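Local coordinates for protein CurM Sulfotransferase (Moorea producta, PDB 4GBM) that binds the nucleotide PAP and probably transfers a sulfo group from PAPS to a polyketide intermediate of the curacin biosynthetic pathway, at residues 35-40 and 132-137; 71-76 and 112-117. The protein carries 2 engineered substitutions. All blocks are in the same frame, centred on the assembly; numbering follows the deposited sequence. Where two conformers were deposited one is given.

Interaction 1: 35-40 and 132-137; sequences IFILSS and LLVDKS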
loop_
_atom_site.group_PDB
_atom_site.type_symbol
_atom_site.label_atom_id
_atom_site.label_comp_id
_atom_site.label_asym_id
_atom_site.label_seq_id
_atom_site.Cartn_x
_atom_site.Cartn_y
_atom_site.Cartn_z
ATOM N N ILE A 35 -6.821 7.751 5.279
ATOM C CA ILE A 35 -7.003 6.305 5.181
ATOM C C ILE A 35 -5.662 5.677 4.825
ATOM O O ILE A 35 -5.007 6.116 3.883
ATOM C CB ILE A 35 -8.043 5.962 4.096
ATOM C CG1 ILE A 35 -9.393 6.591 4.453
ATOM C CG2 ILE A 35 -8.163 4.437 3.925
ATOM C CD1 ILE A 35 -10.331 6.777 3.246
ATOM N N PHE A 36 -5.244 4.671 5.596
ATOM C CA PHE A 36 -4.027 3.910 5.274
ATOM C C PHE A 36 -4.366 2.508 4.801
ATOM O O PHE A 36 -5.296 1.885 5.320
ATOM C CB PHE A 36 -3.113 3.794 6.497
ATOM C CG PHE A 36 -2.448 5.079 6.885
ATOM C CD1 PHE A 36 -1.290 5.503 6.238
ATOM C CD2 PHE A 36 -2.971 5.869 7.905
ATOM C CE1 PHE A 36 -0.668 6.699 6.599
ATOM C CE2 PHE A 36 -2.359 7.068 8.277
ATOM C CZ PHE A 36 -1.202 7.481 7.629
ATOM N N ILE A 37 -3.629 2.013 3.807
ATOM C CA ILE A 37 -3.698 0.587 3.467
ATOM C C ILE A 37 -2.402 -0.052 3.950
ATOM O O ILE A 37 -1.318 0.299 3.480
ATOM C CB ILE A 37 -3.888 0.315 1.949
ATOM C CG1 ILE A 37 -5.235 0.867 1.467
ATOM C CG2 ILE A 37 -3.803 -1.198 1.669
ATOM C CD1 ILE A 37 -5.401 0.912 -0.064
ATOM N N LEU A 38 -2.525 -0.970 4.904
ATOM C CA LEU A 38 -1.367 -1.679 5.455
ATOM C C LEU A 38 -1.350 -3.124 4.997
ATOM O O LEU A 38 -2.363 -3.828 5.082
ATOM C CB LEU A 38 -1.394 -1.653 6.982
ATOM C CG LEU A 38 -1.483 -0.286 7.663
ATOM C CD1 LEU A 38 -1.462 -0.477 9.162
ATOM C CD2 LEU A 38 -0.367 0.655 7.210
ATOM N N SER A 39 -0.191 -3.581 4.538
ATOM C CA SER A 39 -0.079 -4.966 4.088
ATOM C C SER A 39 1.354 -5.400 3.947
ATOM O O SER A 39 2.267 -4.576 3.918
ATOM C CB SER A 39 -0.755 -5.141 2.716
ATOM O OG SER A 39 -0.003 -4.482 1.711
ATOM N N SER A 40 1.536 -6.709 3.862
ATOM C CA SER A 40 2.789 -7.299 3.404
ATOM C C SER A 40 2.936 -7.008 1.909
ATOM O O SER A 40 1.933 -6.814 1.217
ATOM C CB SER A 40 2.754 -8.814 3.647
ATOM O OG SER A 40 3.753 -9.506 2.913
ATOM N N LEU A 132 -10.731 12.464 0.471
ATOM C CA LEU A 132 -9.869 11.883 1.502
ATOM C C LEU A 132 -8.700 11.133 0.876
ATOM O O LEU A 132 -8.885 10.330 -0.036
ATOM C CB LEU A 132 -10.643 10.890 2.382
ATOM C CG LEU A 132 -11.742 11.345 3.350
ATOM C CD1 LEU A 132 -12.263 10.110 4.076
ATOM C CD2 LEU A 132 -11.253 12.384 4.358
ATOM N N LEU A 133 -7.500 11.376 1.395
ATOM C CA LEU A 133 -6.305 10.682 0.930
ATOM C C LEU A 133 -6.284 9.225 1.380
ATOM O O LEU A 133 -6.564 8.922 2.539
ATOM C CB LEU A 133 -5.055 11.398 1.444
ATOM C CG LEU A 133 -3.699 10.818 1.048
ATOM C CD1 LEU A 133 -3.486 10.911 -0.454
ATOM C CD2 LEU A 133 -2.597 11.570 1.776
ATOM N N VAL A 134 -5.990 8.343 0.430
ATOM C CA VAL A 134 -5.687 6.940 0.694
ATOM C C VAL A 134 -4.196 6.776 0.510
ATOM O O VAL A 134 -3.662 6.988 -0.584
ATOM C CB VAL A 134 -6.423 6.001 -0.281
ATOM C CG1 VAL A 134 -6.039 4.554 -0.001
ATOM C CG2 VAL A 134 -7.933 6.198 -0.187
ATOM N N ASP A 135 -3.524 6.413 1.596
ATOM C CA ASP A 135 -2.073 6.300 1.624
ATOM C C ASP A 135 -1.687 4.823 1.774
ATOM O O ASP A 135 -1.840 4.233 2.842
ATOM C CB ASP A 135 -1.513 7.159 2.769
ATOM C CG ASP A 135 -0.003 7.269 2.738
ATOM O OD1 ASP A 135 0.529 8.231 3.336
ATOM O OD2 ASP A 135 0.651 6.404 2.121
ATOM N N LYS A 136 -1.185 4.239 0.681
ATOM C CA LYS A 136 -0.806 2.821 0.627
ATOM C C LYS A 136 0.692 2.630 0.392
ATOM O O LYS A 136 1.257 3.212 -0.537
ATOM C CB LYS A 136 -1.568 2.117 -0.511
ATOM C CG LYS A 136 -1.343 0.582 -0.603
ATOM C CD LYS A 136 -0.072 0.166 -1.406
ATOM C CE LYS A 136 -0.300 0.228 -2.918
ATOM N NZ LYS A 136 0.843 -0.447 -3.618
ATOM N N SER A 137 1.316 1.795 1.221
ATOM C CA SER A 137 2.663 1.277 0.942
ATOM C C SER A 137 2.918 0.019 1.763
ATOM O O SER A 137 2.736 0.037 2.976
ATOM C CB SER A 137 3.760 2.300 1.257
ATOM O OG SER A 137 5.042 1.723 1.047
HETATM O O HOH W 1 2.279 -1.810 4.933
#

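Interaction 2: 71-76 and 112-117; sequences TMKERQ and SQNLSI. With SO4 (sulfate ion), chain Q.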
loop_
_atom_site.group_PDB
_atom_site.type_symbol
_atom_site.label_atom_id
_atom_site.label_comp_id
_atom_site.label_asym_id
_atom_site.label_seq_id
_atom_site.Cartn_x
_atom_site.Cartn_y
_atom_site.Cartn_z
ATOM N N THR A 71 11.475 15.397 7.318
ATOM C CA THR A 71 11.575 16.614 6.505
ATOM C C THR A 71 11.810 16.274 5.038
ATOM O O THR A 71 12.267 15.180 4.716
ATOM C CB THR A 71 12.733 17.524 6.956
ATOM O OG1 THR A 71 13.980 16.865 6.694
ATOM C CG2 THR A 71 12.620 17.891 8.435
ATOM N N MET A 72 11.499 17.215 4.152
ATOM C CA MET A 72 11.650 16.989 2.716
ATOM C C MET A 72 13.102 16.841 2.245
ATOM O O MET A 72 13.359 16.137 1.271
ATOM C CB MET A 72 10.920 18.067 1.911
ATOM C CG MET A 72 9.407 17.934 1.967
ATOM S SD MET A 72 8.796 16.383 1.249
ATOM C CE MET A 72 8.862 16.766 -0.502
ATOM N N LYS A 73 14.039 17.496 2.931
ATOM C CA LYS A 73 15.466 17.310 2.638
ATOM C C LYS A 73 15.943 15.909 3.012
ATOM O O LYS A 73 16.703 15.291 2.264
ATOM C CB LYS A 73 16.330 18.366 3.328
ATOM C CG LYS A 73 16.635 19.557 2.446
ATOM C CD LYS A 73 17.790 20.378 2.993
ATOM C CE LYS A 73 18.240 21.433 1.988
ATOM N NZ LYS A 73 17.170 22.435 1.700
ATOM N N GLU A 74 15.500 15.417 4.170
ATOM C CA GLU A 74 15.770 14.036 4.583
ATOM C C GLU A 74 15.273 13.059 3.523
ATOM O O GLU A 74 15.992 12.144 3.122
ATOM C CB GLU A 74 15.081 13.714 5.909
ATOM C CG GLU A 74 15.811 14.157 7.161
ATOM C CD GLU A 74 15.128 13.650 8.425
ATOM O OE1 GLU A 74 15.441 14.165 9.516
ATOM O OE2 GLU A 74 14.273 12.736 8.323
ATOM N N ARG A 75 14.033 13.268 3.080
ATOM C CA ARG A 75 13.417 12.439 2.049
ATOM C C ARG A 75 14.213 12.459 0.740
ATOM O O ARG A 75 14.482 11.409 0.165
ATOM C CB ARG A 75 11.974 12.883 1.804
ATOM C CG ARG A 75 11.246 12.090 0.733
ATOM C CD ARG A 75 9.866 12.670 0.483
ATOM N NE ARG A 75 9.115 11.904 -0.508
ATOM C CZ ARG A 75 9.130 12.134 -1.822
ATOM N NH1 ARG A 75 9.875 13.111 -2.335
ATOM N NH2 ARG A 75 8.401 11.379 -2.631
ATOM N N GLN A 76 14.588 13.650 0.279
ATOM C CA GLN A 76 15.350 13.797 -0.963
ATOM C C GLN A 76 16.686 13.057 -0.882
ATOM O O GLN A 76 17.096 12.398 -1.839
ATOM C CB GLN A 76 15.580 15.283 -1.275
ATOM C CG GLN A 76 16.100 15.579 -2.688
ATOM C CD GLN A 76 17.599 15.361 -2.839
ATOM O OE1 GLN A 76 18.390 15.771 -1.987
ATOM N NE2 GLN A 76 17.995 14.719 -3.935
ATOM N N SER A 112 13.816 22.640 -0.978
ATOM C CA SER A 112 14.732 23.750 -0.718
ATOM C C SER A 112 14.376 24.490 0.572
ATOM O O SER A 112 15.269 24.878 1.335
ATOM C CB SER A 112 14.784 24.712 -1.910
ATOM O OG SER A 112 13.565 25.415 -2.060
ATOM N N GLN A 113 13.081 24.678 0.823
ATOM C CA GLN A 113 12.638 25.313 2.067
ATOM C C GLN A 113 12.689 24.326 3.233
ATOM O O GLN A 113 12.665 24.719 4.403
ATOM C CB GLN A 113 11.234 25.910 1.931
ATOM C CG GLN A 113 10.873 26.820 3.107
ATOM C CD GLN A 113 9.510 27.467 2.993
ATOM O OE1 GLN A 113 8.702 27.109 2.145
ATOM N NE2 GLN A 113 9.250 28.430 3.866
ATOM N N ASN A 114 12.778 23.042 2.890
ATOM C CA ASN A 114 12.826 21.948 3.854
ATOM C C ASN A 114 11.578 21.861 4.729
ATOM O O ASN A 114 11.657 21.839 5.958
ATOM C CB ASN A 114 14.109 21.968 4.694
ATOM C CG ASN A 114 14.399 20.621 5.334
ATOM O OD1 ASN A 114 13.873 19.595 4.901
ATOM N ND2 ASN A 114 15.239 20.616 6.359
ATOM N N LEU A 115 10.423 21.810 4.080
ATOM C CA LEU A 115 9.166 21.643 4.791
ATOM C C LEU A 115 9.164 20.323 5.544
ATOM O O LEU A 115 9.805 19.357 5.126
ATOM C CB LEU A 115 7.986 21.679 3.816
ATOM C CG LEU A 115 7.667 22.994 3.095
ATOM C CD1 LEU A 115 6.286 22.857 2.469
ATOM C CD2 LEU A 115 7.731 24.219 4.007
ATOM N N SER A 116 8.453 20.279 6.666
ATOM C CA SER A 116 8.241 19.003 7.339
ATOM C C SER A 116 7.310 18.128 6.507
ATOM O O SER A 116 6.523 18.627 5.699
ATOM C CB SER A 116 7.646 19.211 8.727
ATOM O OG SER A 116 6.293 19.617 8.645
ATOM N N ILE A 117 7.389 16.820 6.723
ATOM C CA ILE A 117 6.492 15.894 6.034
ATOM C C ILE A 117 5.029 16.186 6.404
ATOM O O ILE A 117 4.136 16.107 5.555
ATOM C CB ILE A 117 6.905 14.411 6.257
ATOM C CG1 ILE A 117 7.694 13.891 5.048
ATOM C CG2 ILE A 117 5.696 13.506 6.406
ATOM C CD1 ILE A 117 8.926 14.684 4.702
HETATM S S SO4 Q . 8.842 12.496 -6.537
HETATM O O1 SO4 Q . 8.545 13.022 -5.211
HETATM O O2 SO4 Q . 9.715 11.335 -6.363
HETATM O O3 SO4 Q . 7.616 12.067 -7.196
HETATM O O4 SO4 Q . 9.534 13.540 -7.282
HETATM O O HOH W 2 16.349 18.159 7.476
#

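Interaction 1: 35-40 and 132-137
In the central parallel sheet of the sulfotransferase fold, I35, F36 and I37 pair in register with V134, D135 and K136. The backbone ladder alternates as expected of parallel strands: I35 N donates to L133 O, I35 O receives D135 N at 2.7 Å in a nearly straight bond, and D135 O receives I37 N at 3.0 Å. This last donor stands 41° out of the carbonyl plane. Further on the rungs give way to water, which donates to S137 O at 2.7 Å and accepts from S39 N.

Strand 35-39 lies between 132-136 and 158-163, and it leads into the loop before helix 45-53, the loop that in sulfotransferases typically binds the 5'-phosphosulfate end of the donor. The two faces of the pair differ in chemistry.

On the face shared by I35, I37, V134 and K136, CD1 of I37 meets CG1 of V134 at 3.7 Å. L132 reaches in at the start of its strand, its CD1 3.9 Å from CD1 of I35, these two side chains crossing at about a right angle. CG of K136, anti to its backbone N (chi1 -175°), lies 3.6 Å from CB of I37; beyond it the chain bends away, and NZ forms a salt bridge with E63 and bonds to S45 and T46. The K136 side chain comes within about 4 Å, nearest atoms, of the bound adenosine-3'-5'-diphosphate.

On the other face F36 and D135 run side by side, ring and carboxylate planes 31° apart, with CE1 of F36 3.8 Å from OD1 of D135. The buried carboxylate is satisfied by the hydroxyls of Y121 and Y140, while the F36 ring also meets Y159 with planes close to parallel.

Interaction 2: 71-76 and 112-117
T71 meets N114 first: CB of T71 lies 3.1 Å from OD1 of the asparagine, and one water links the two side chains, accepting from N114 ND2 at 2.9 Å and lying 2.8 Å from T71 OG1. That hydroxyl sits between the backbone N and the carbonyl carbon (chi1 67°), where it accepts from E74 N at 3.3 Å and so caps the helix that begins at M72. CD1 of I117 packs against the T71 carbonyl carbon and oxygen.

M72 comes next, its amide donating to L115 O at 2.9 Å, with the donor almost in line with the carbonyl bond. Its side chain bends at chi2 and chi3, and SD comes to rest 3.9 Å from CD1 of I117, the two side chains crossing at about a right angle; L66, L88 and V120 add to this apolar patch.

K73 gives its amide to N114 OD1 at 2.9 Å, tilted 35° from the amide plane, while its CB and CG pass across the asparagine's side-chain amide. The lysine then stretches toward the end of helix 100-113, where NZ bonds to E111 O. An alanine in place of N114 would probably leave the K73 amide without its acceptor and the bridging water without its ND2 donor.

R75, one turn on, engages a sulfate, probably from the crystallisation liquor. The chain is extended as far as NE, and NH1 and NH2 both donate to sulfate O1, which lies at the guanidinium edge 3.1 Å from NH2; NE and NH2 are also held by H65 O and L64 O.

N114, with positive phi, is the C-prime residue of a Schellman motif closing helix 100-113, and its side chain reaches across to the first turn of helix 72-78, whose N-cap is T71.

Interaction 1 belongs to the buried centre of the chain, interaction 2 to a partly exposed site near its outside; their centres lie about 22 Å apart and the two do not touch. The helices joined by interaction 2 fall within the largely helical excursion that separates the two strands of interaction 1. The chemistry follows the place. Between the strands, a regular ladder of backbone bonds is flanked by packed aliphatic groups; the charged ends have outside partners, and that of K136 lies near the nucleotide. Between 71-76 and 112-117 bonding is irregular, with an asparagine side chain, a carbonyl and a water joining a helix start to a helix end beside the apolar packing of M72 and I117.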